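Local coordinates for protein acyl-CoA dehydrogenase (Thermus thermophilus, PDB 2Z1Q) that probably catalyses the oxidation of saturated acyl-CoA thioesters to 2,3-dehydroacyl-CoA, using a bound FAD cofactor and passing the electrons to an acceptor, at residues 410-415 with 455-460; 40-45 with 70-75. All coordinates share one frame; numbering follows the deposited sequence.

Contact 1: residues 410-415 with 455-460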
ATOM      1  N   GLY B 410       5.144  18.261  18.856  1.00 51.30           N
ATOM      2  CA  GLY B 410       5.979  19.373  19.276  1.00 55.18           C
ATOM      3  C   GLY B 410       5.363  20.303  20.304  1.00 58.64           C
ATOM      4  O   GLY B 410       5.846  20.392  21.433  1.00 59.13           O
ATOM      5  N   MET B 411       4.298  21.000  19.925  1.00 61.28           N
ATOM      6  CA  MET B 411       3.649  21.922  20.848  1.00 64.37           C
ATOM      7  C   MET B 411       3.165  21.269  22.138  1.00 65.51           C
ATOM      8  O   MET B 411       3.248  21.874  23.211  1.00 66.70           O
ATOM      9  CB  MET B 411       2.480  22.632  20.154  1.00 66.26           C
ATOM     10  CG  MET B 411       1.976  21.935  18.899  1.00 68.59           C
ATOM     11  SD  MET B 411       1.072  20.414  19.194  1.00 69.78           S
ATOM     12  CE  MET B 411      -0.585  20.945  18.742  1.00 69.70           C
ATOM     13  N   LEU B 412       2.667  20.038  22.041  1.00 66.05           N
ATOM     14  CA  LEU B 412       2.162  19.314  23.205  1.00 65.71           C
ATOM     15  C   LEU B 412       3.311  18.943  24.144  1.00 66.23           C
ATOM     16  O   LEU B 412       3.097  18.501  25.276  1.00 65.74           O
ATOM     17  CB  LEU B 412       1.424  18.056  22.746  1.00 65.22           C
ATOM     18  CG  LEU B 412       0.174  17.669  23.538  1.00 64.63           C
ATOM     19  CD1 LEU B 412      -0.780  18.855  23.592  1.00 65.37           C
ATOM     20  CD2 LEU B 412      -0.499  16.475  22.884  1.00 63.86           C
ATOM     21  N   LEU B 413       4.532  19.138  23.659  1.00 66.94           N
ATOM     22  CA  LEU B 413       5.735  18.839  24.422  1.00 67.61           C
ATOM     23  C   LEU B 413       6.420  20.108  24.922  1.00 69.18           C
ATOM     24  O   LEU B 413       7.307  20.040  25.774  1.00 68.62           O
ATOM     25  CB  LEU B 413       6.716  18.041  23.565  1.00 65.99           C
ATOM     26  CG  LEU B 413       6.226  16.676  23.083  1.00 64.96           C
ATOM     27  CD1 LEU B 413       7.145  16.170  21.987  1.00 65.22           C
ATOM     28  CD2 LEU B 413       6.175  15.701  24.251  1.00 63.38           C
ATOM     29  N   ARG B 414       6.012  21.261  24.393  1.00 71.01           N
ATOM     30  CA  ARG B 414       6.599  22.533  24.808  1.00 72.69           C
ATOM     31  C   ARG B 414       6.172  22.875  26.231  1.00 73.90           C
ATOM     32  O   ARG B 414       6.566  23.907  26.779  1.00 74.67           O
ATOM     33  CB  ARG B 414       6.175  23.663  23.862  1.00 73.23           C
ATOM     34  CG  ARG B 414       6.826  23.609  22.484  1.00 73.68           C
ATOM     35  CD  ARG B 414       6.432  24.808  21.631  1.00 74.42           C
ATOM     36  NE  ARG B 414       4.983  24.956  21.535  1.00 75.13           N
ATOM     37  CZ  ARG B 414       4.366  25.748  20.663  1.00 75.22           C
ATOM     38  NH1 ARG B 414       5.068  26.470  19.802  1.00 75.02           N
ATOM     39  NH2 ARG B 414       3.040  25.817  20.655  1.00 75.64           N
ATOM     40  N   ARG B 415       5.358  22.004  26.822  1.00 74.58           N
ATOM     41  CA  ARG B 415       4.883  22.194  28.189  1.00 75.12           C
ATOM     42  C   ARG B 415       5.165  20.935  29.011  1.00 75.60           C
ATOM     43  O   ARG B 415       5.799  19.996  28.524  1.00 75.78           O
ATOM     44  CB  ARG B 415       3.386  22.504  28.192  1.00 74.60           C
ATOM     45  N   LYS B 455      -8.061  15.020  24.935  1.00 32.76           N
ATOM     46  CA  LYS B 455      -7.609  14.735  26.292  1.00 33.78           C
ATOM     47  C   LYS B 455      -6.671  13.529  26.279  1.00 31.96           C
ATOM     48  O   LYS B 455      -5.651  13.524  26.970  1.00 31.89           O
ATOM     49  CB  LYS B 455      -8.801  14.438  27.216  1.00 35.64           C
ATOM     50  CG  LYS B 455      -9.724  15.622  27.461  1.00 38.86           C
ATOM     51  CD  LYS B 455     -10.827  15.271  28.454  1.00 42.53           C
ATOM     52  CE  LYS B 455     -11.663  16.501  28.804  1.00 44.67           C
ATOM     53  NZ  LYS B 455     -12.422  17.028  27.637  1.00 47.17           N
ATOM     54  N   LEU B 456      -7.015  12.510  25.491  1.00 30.07           N
ATOM     55  CA  LEU B 456      -6.196  11.300  25.414  1.00 31.01           C
ATOM     56  C   LEU B 456      -4.765  11.656  25.037  1.00 30.77           C
ATOM     57  O   LEU B 456      -3.811  11.207  25.679  1.00 30.26           O
ATOM     58  CB  LEU B 456      -6.772  10.314  24.383  1.00 31.41           C
ATOM     59  CG  LEU B 456      -6.025   8.979  24.211  1.00 32.23           C
ATOM     60  CD1 LEU B 456      -6.087   8.172  25.503  1.00 31.56           C
ATOM     61  CD2 LEU B 456      -6.648   8.186  23.070  1.00 30.39           C
ATOM     62  N   ALA B 457      -4.627  12.471  23.995  1.00 31.36           N
ATOM     63  CA  ALA B 457      -3.323  12.920  23.516  1.00 32.35           C
ATOM     64  C   ALA B 457      -2.578  13.604  24.649  1.00 33.89           C
ATOM     65  O   ALA B 457      -1.427  13.281  24.935  1.00 34.97           O
ATOM     66  CB  ALA B 457      -3.497  13.888  22.352  1.00 32.41           C
ATOM     67  N   LEU B 458      -3.246  14.553  25.295  1.00 35.08           N
ATOM     68  CA  LEU B 458      -2.637  15.282  26.405  1.00 36.47           C
ATOM     69  C   LEU B 458      -2.186  14.351  27.519  1.00 36.07           C
ATOM     70  O   LEU B 458      -1.120  14.534  28.103  1.00 37.33           O
ATOM     71  CB  LEU B 458      -3.623  16.312  26.965  1.00 37.48           C
ATOM     72  CG  LEU B 458      -3.812  17.570  26.114  1.00 39.55           C
ATOM     73  CD1 LEU B 458      -5.099  18.300  26.487  1.00 40.12           C
ATOM     74  CD2 LEU B 458      -2.598  18.459  26.308  1.00 41.01           C
ATOM     75  N   MET B 459      -2.991  13.342  27.814  1.00 36.06           N
ATOM     76  CA  MET B 459      -2.649  12.415  28.880  1.00 34.91           C
ATOM     77  C   MET B 459      -1.363  11.663  28.565  1.00 33.72           C
ATOM     78  O   MET B 459      -0.455  11.588  29.394  1.00 34.24           O
ATOM     79  CB  MET B 459      -3.782  11.414  29.101  1.00 34.20           C
ATOM     80  CG  MET B 459      -3.673  10.660  30.405  1.00 35.23           C
ATOM     81  SD  MET B 459      -4.372   9.003  30.271  1.00 40.48           S
ATOM     82  CE  MET B 459      -6.125   9.350  30.204  1.00 39.91           C
ATOM     83  N   VAL B 460      -1.288  11.101  27.365  1.00 32.84           N
ATOM     84  CA  VAL B 460      -0.110  10.351  26.975  1.00 31.73           C
ATOM     85  C   VAL B 460       1.105  11.254  26.848  1.00 31.66           C
ATOM     86  O   VAL B 460       2.190  10.924  27.328  1.00 30.11           O
ATOM     87  CB  VAL B 460      -0.329   9.642  25.646  1.00 31.84           C
ATOM     88  CG1 VAL B 460       0.940   8.913  25.237  1.00 30.61           C
ATOM     89  CG2 VAL B 460      -1.493   8.683  25.771  1.00 30.20           C
TER

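Contact 2: residues 40-45 with 70-75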
ATOM      1  N   ARG B  40      -9.510  22.865 -13.923  1.00 39.24           N
ATOM      2  CA  ARG B  40     -10.147  21.654 -14.427  1.00 40.54           C
ATOM      3  C   ARG B  40     -10.143  21.640 -15.958  1.00 41.61           C
ATOM      4  O   ARG B  40      -9.955  20.583 -16.575  1.00 41.39           O
ATOM      5  CB  ARG B  40     -11.581  21.544 -13.905  1.00 42.64           C
ATOM      6  CG  ARG B  40     -11.716  20.840 -12.545  1.00 45.91           C
ATOM      7  CD  ARG B  40     -13.162  20.825 -12.034  1.00 49.15           C
ATOM      8  NE  ARG B  40     -13.496  22.008 -11.235  1.00 53.63           N
ATOM      9  CZ  ARG B  40     -14.600  22.737 -11.394  1.00 56.00           C
ATOM     10  NH1 ARG B  40     -15.487  22.413 -12.330  1.00 57.02           N
ATOM     11  NH2 ARG B  40     -14.823  23.794 -10.620  1.00 58.41           N
ATOM     12  N   THR B  41     -10.335  22.809 -16.565  1.00 40.43           N
ATOM     13  CA  THR B  41     -10.356  22.914 -18.019  1.00 40.80           C
ATOM     14  C   THR B  41      -8.945  22.708 -18.568  1.00 39.08           C
ATOM     15  O   THR B  41      -8.737  21.966 -19.528  1.00 39.39           O
ATOM     16  CB  THR B  41     -10.885  24.292 -18.468  1.00 40.79           C
ATOM     17  OG1 THR B  41     -12.159  24.530 -17.860  1.00 42.22           O
ATOM     18  CG2 THR B  41     -11.043  24.338 -19.983  1.00 40.81           C
ATOM     19  N   PHE B  42      -7.985  23.378 -17.943  1.00 37.72           N
ATOM     20  CA  PHE B  42      -6.580  23.280 -18.317  1.00 37.44           C
ATOM     21  C   PHE B  42      -6.103  21.829 -18.325  1.00 37.08           C
ATOM     22  O   PHE B  42      -5.351  21.418 -19.208  1.00 36.48           O
ATOM     23  CB  PHE B  42      -5.734  24.076 -17.323  1.00 37.24           C
ATOM     24  CG  PHE B  42      -4.251  23.955 -17.550  1.00 37.49           C
ATOM     25  CD1 PHE B  42      -3.676  24.416 -18.728  1.00 36.17           C
ATOM     26  CD2 PHE B  42      -3.427  23.398 -16.572  1.00 36.51           C
ATOM     27  CE1 PHE B  42      -2.306  24.331 -18.932  1.00 35.27           C
ATOM     28  CE2 PHE B  42      -2.051  23.311 -16.768  1.00 35.32           C
ATOM     29  CZ  PHE B  42      -1.492  23.781 -17.954  1.00 34.08           C
ATOM     30  N   VAL B  43      -6.555  21.054 -17.341  1.00 36.43           N
ATOM     31  CA  VAL B  43      -6.159  19.655 -17.214  1.00 35.94           C
ATOM     32  C   VAL B  43      -6.786  18.764 -18.268  1.00 36.78           C
ATOM     33  O   VAL B  43      -6.093  17.995 -18.939  1.00 34.94           O
ATOM     34  CB  VAL B  43      -6.528  19.106 -15.816  1.00 36.13           C
ATOM     35  CG1 VAL B  43      -6.238  17.612 -15.728  1.00 32.73           C
ATOM     36  CG2 VAL B  43      -5.751  19.855 -14.764  1.00 35.41           C
ATOM     37  N   GLU B  44      -8.099  18.864 -18.411  1.00 37.56           N
ATOM     38  CA  GLU B  44      -8.787  18.037 -19.374  1.00 39.79           C
ATOM     39  C   GLU B  44      -8.380  18.317 -20.819  1.00 39.48           C
ATOM     40  O   GLU B  44      -8.280  17.394 -21.617  1.00 40.71           O
ATOM     41  CB  GLU B  44     -10.299  18.204 -19.223  1.00 41.30           C
ATOM     42  CG  GLU B  44     -11.095  17.337 -20.192  1.00 47.60           C
ATOM     43  CD  GLU B  44     -12.461  17.915 -20.509  1.00 50.28           C
ATOM     44  OE1 GLU B  44     -13.320  17.974 -19.601  1.00 50.98           O
ATOM     45  OE2 GLU B  44     -12.674  18.317 -21.674  1.00 52.86           O
ATOM     46  N   ARG B  45      -8.125  19.572 -21.163  1.00 40.37           N
ATOM     47  CA  ARG B  45      -7.795  19.884 -22.547  1.00 42.53           C
ATOM     48  C   ARG B  45      -6.315  20.071 -22.896  1.00 40.98           C
ATOM     49  O   ARG B  45      -5.920  19.863 -24.040  1.00 38.20           O
ATOM     50  CB  ARG B  45      -8.556  21.134 -22.990  1.00 46.56           C
ATOM     51  CG  ARG B  45      -7.955  22.414 -22.447  1.00 53.07           C
ATOM     52  CD  ARG B  45      -8.601  23.652 -23.054  1.00 59.05           C
ATOM     53  NE  ARG B  45      -7.872  24.872 -22.711  1.00 62.84           N
ATOM     54  CZ  ARG B  45      -8.185  26.083 -23.164  1.00 65.25           C
ATOM     55  NH1 ARG B  45      -9.218  26.244 -23.980  1.00 66.35           N
ATOM     56  NH2 ARG B  45      -7.459  27.137 -22.807  1.00 67.66           N
ATOM     57  N   GLY B  70       0.911  29.556 -17.041  1.00 35.14           N
ATOM     58  CA  GLY B  70       1.326  30.889 -16.658  1.00 35.49           C
ATOM     59  C   GLY B  70       0.435  31.946 -17.283  1.00 36.69           C
ATOM     60  O   GLY B  70       0.050  32.912 -16.626  1.00 35.76           O
ATOM     61  N   GLU B  71       0.094  31.776 -18.552  1.00 37.11           N
ATOM     62  CA  GLU B  71      -0.760  32.756 -19.194  1.00 40.51           C
ATOM     63  C   GLU B  71      -2.144  32.737 -18.531  1.00 39.30           C
ATOM     64  O   GLU B  71      -2.871  33.727 -18.578  1.00 40.11           O
ATOM     65  CB  GLU B  71      -0.871  32.472 -20.697  1.00 43.32           C
ATOM     66  CG  GLU B  71      -1.757  31.308 -21.057  1.00 49.50           C
ATOM     67  CD  GLU B  71      -1.758  31.022 -22.552  1.00 54.62           C
ATOM     68  OE1 GLU B  71      -1.863  31.984 -23.342  1.00 57.05           O
ATOM     69  OE2 GLU B  71      -1.654  29.835 -22.933  1.00 54.79           O
ATOM     70  N   LEU B  72      -2.490  31.616 -17.897  1.00 37.51           N
ATOM     71  CA  LEU B  72      -3.786  31.475 -17.223  1.00 36.74           C
ATOM     72  C   LEU B  72      -3.763  32.081 -15.825  1.00 35.29           C
ATOM     73  O   LEU B  72      -4.789  32.151 -15.149  1.00 35.37           O
ATOM     74  CB  LEU B  72      -4.175  29.997 -17.122  1.00 36.37           C
ATOM     75  CG  LEU B  72      -4.565  29.269 -18.412  1.00 37.33           C
ATOM     76  CD1 LEU B  72      -4.690  27.779 -18.151  1.00 37.51           C
ATOM     77  CD2 LEU B  72      -5.876  29.829 -18.936  1.00 37.54           C
ATOM     78  N   GLY B  73      -2.579  32.505 -15.401  1.00 34.47           N
ATOM     79  CA  GLY B  73      -2.406  33.088 -14.084  1.00 34.38           C
ATOM     80  C   GLY B  73      -2.229  32.071 -12.964  1.00 33.72           C
ATOM     81  O   GLY B  73      -2.216  32.442 -11.797  1.00 35.73           O
ATOM     82  N   LEU B  74      -2.073  30.794 -13.297  1.00 32.55           N
ATOM     83  CA  LEU B  74      -1.917  29.775 -12.256  1.00 31.86           C
ATOM     84  C   LEU B  74      -0.564  29.817 -11.569  1.00 31.27           C
ATOM     85  O   LEU B  74      -0.409  29.294 -10.466  1.00 31.79           O
ATOM     86  CB  LEU B  74      -2.155  28.375 -12.826  1.00 30.80           C
ATOM     87  CG  LEU B  74      -3.562  28.155 -13.386  1.00 31.44           C
ATOM     88  CD1 LEU B  74      -3.731  26.704 -13.789  1.00 33.03           C
ATOM     89  CD2 LEU B  74      -4.602  28.544 -12.345  1.00 32.57           C
ATOM     90  N   LEU B  75       0.411  30.448 -12.211  1.00 30.33           N
ATOM     91  CA  LEU B  75       1.743  30.527 -11.634  1.00 30.29           C
ATOM     92  C   LEU B  75       1.972  31.828 -10.864  1.00 30.00           C
ATOM     93  O   LEU B  75       3.003  31.994 -10.210  1.00 28.58           O
ATOM     94  CB  LEU B  75       2.796  30.383 -12.740  1.00 28.00           C
ATOM     95  CG  LEU B  75       2.659  29.110 -13.574  1.00 27.38           C
ATOM     96  CD1 LEU B  75       3.689  29.126 -14.700  1.00 26.36           C
ATOM     97  CD2 LEU B  75       2.842  27.889 -12.679  1.00 26.01           C
TER

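Contact 1: residues 410-415 with 455-460
Leu412 drives its forked end against helix 445-468, and its two methyls take different partners. Leu412 CD1 lies 3.3 Å from Leu458 CD2, closer than usual carbon-carbon contact, while the other branch lies against Ala457, CD2 of Leu412 3.9 Å from Ala457 O and 4.0 Å from Ala457 CB. The fork thus meets two consecutive residues of the helix. The two leucine side chains cross at about a right angle, with Leu412 CD1 and Leu458 CD2 as their closest pair; the next approach, Leu412 CG to Leu458 CD2, is 4.0 Å. Leu458 does not point its CB at the partner. Its CG stands anti to the carbonyl carbon (chi1 -76°), and CD2 reaches across from there. Leu412, by contrast, aims its CB at the helix, but its chi1 of -143° is away from a staggered value, consistent with tight packing or an imprecisely placed side chain. With an alanine here both branches are gone, and Leu458 CD2 and Ala457 CB would probably be left without their apolar partner, opening a gap between turn and helix. No hydrogen bond crosses, and the closest CA atoms, Leu412 CA and Leu458 CA, are 7.0 Å apart. Ala461, a turn further along, also touches Leu412. This is apolar packing of a short helical turn, 410-413, on a long helix in the all-helical C-terminal part of an acyl-CoA dehydrogenase.

Contact 2: residues 40-45 with 70-75
Phe42 packs against Leu72 and Leu74, and tracing its side chain outward from CB accounts for the whole apolar contact. Phe42 CB itself points at the 70-75 segment and already touches it, with Leu72 CD1 3.9 Å away. With CG placed anti to the backbone N (chi1 175°), the ring is carried out from helix 30-54 toward the end of helix 62-71. Phe42 CG keeps the same 3.9 Å from Leu72 CD1, and the ring atom CD1 then makes the closest approach, 3.6 Å to that methyl. Further out, Phe42 CE1 is still 4.3 Å from Leu72 CD1, while the tip CZ is farther off. The other ortho carbon turns to a second leucine: Phe42 CD2 is 4.3 Å from Leu74 CD1, a looser contact. Both methyls meet the ring obliquely. Outside the two segments, the Phe42 side chain also touches Lys68 and Ala69 of helix 62-71.

The two leucines flank Gly73, where helix 62-71 ends in a Schellman motif. Gly73, at a positive phi of 83°, is the first to leave helical geometry; two bonds run back into the last turn, one being Gly73 N to Gly70 O at 2.9 Å. A side chain at this position would collide with the carbonyl O of Leu72, so the turn itself explains the glycine. The chain beyond it is held in part by a hydrogen bond from Tyr110 OH to Leu74 O.

Arg45 NH2 and Glu71 OE2 stand 6.4 Å apart, too far for a salt bridge, so any attraction is probably weak. With no hydrogen bond crossing and only about 136 Å² buried, the chemistry implies that the pair itself probably contributes burial of carbon surface and dispersion, not polar pairing.

In the fold
From the N terminus, contact 2 comes first: it brings the end of helix 62-71 back onto helix 30-54, closing a mostly helical loop of 24 residues in the N-terminal helical domain. The chain then completes the N-terminal helices, passes through the strands of the middle domain and the long helices from 252 onward before contact 1 opens. That contact closes a loop of 39 residues, which includes the unmodelled 417-440, and joins the turn 410-413 to helix 445-468. The two loops lie in series, neither nested nor crossed. Their centres are 43 Å apart, on opposite sides of the chain's centre, so each ties together its own helical region, and both lie away from the FAD sites.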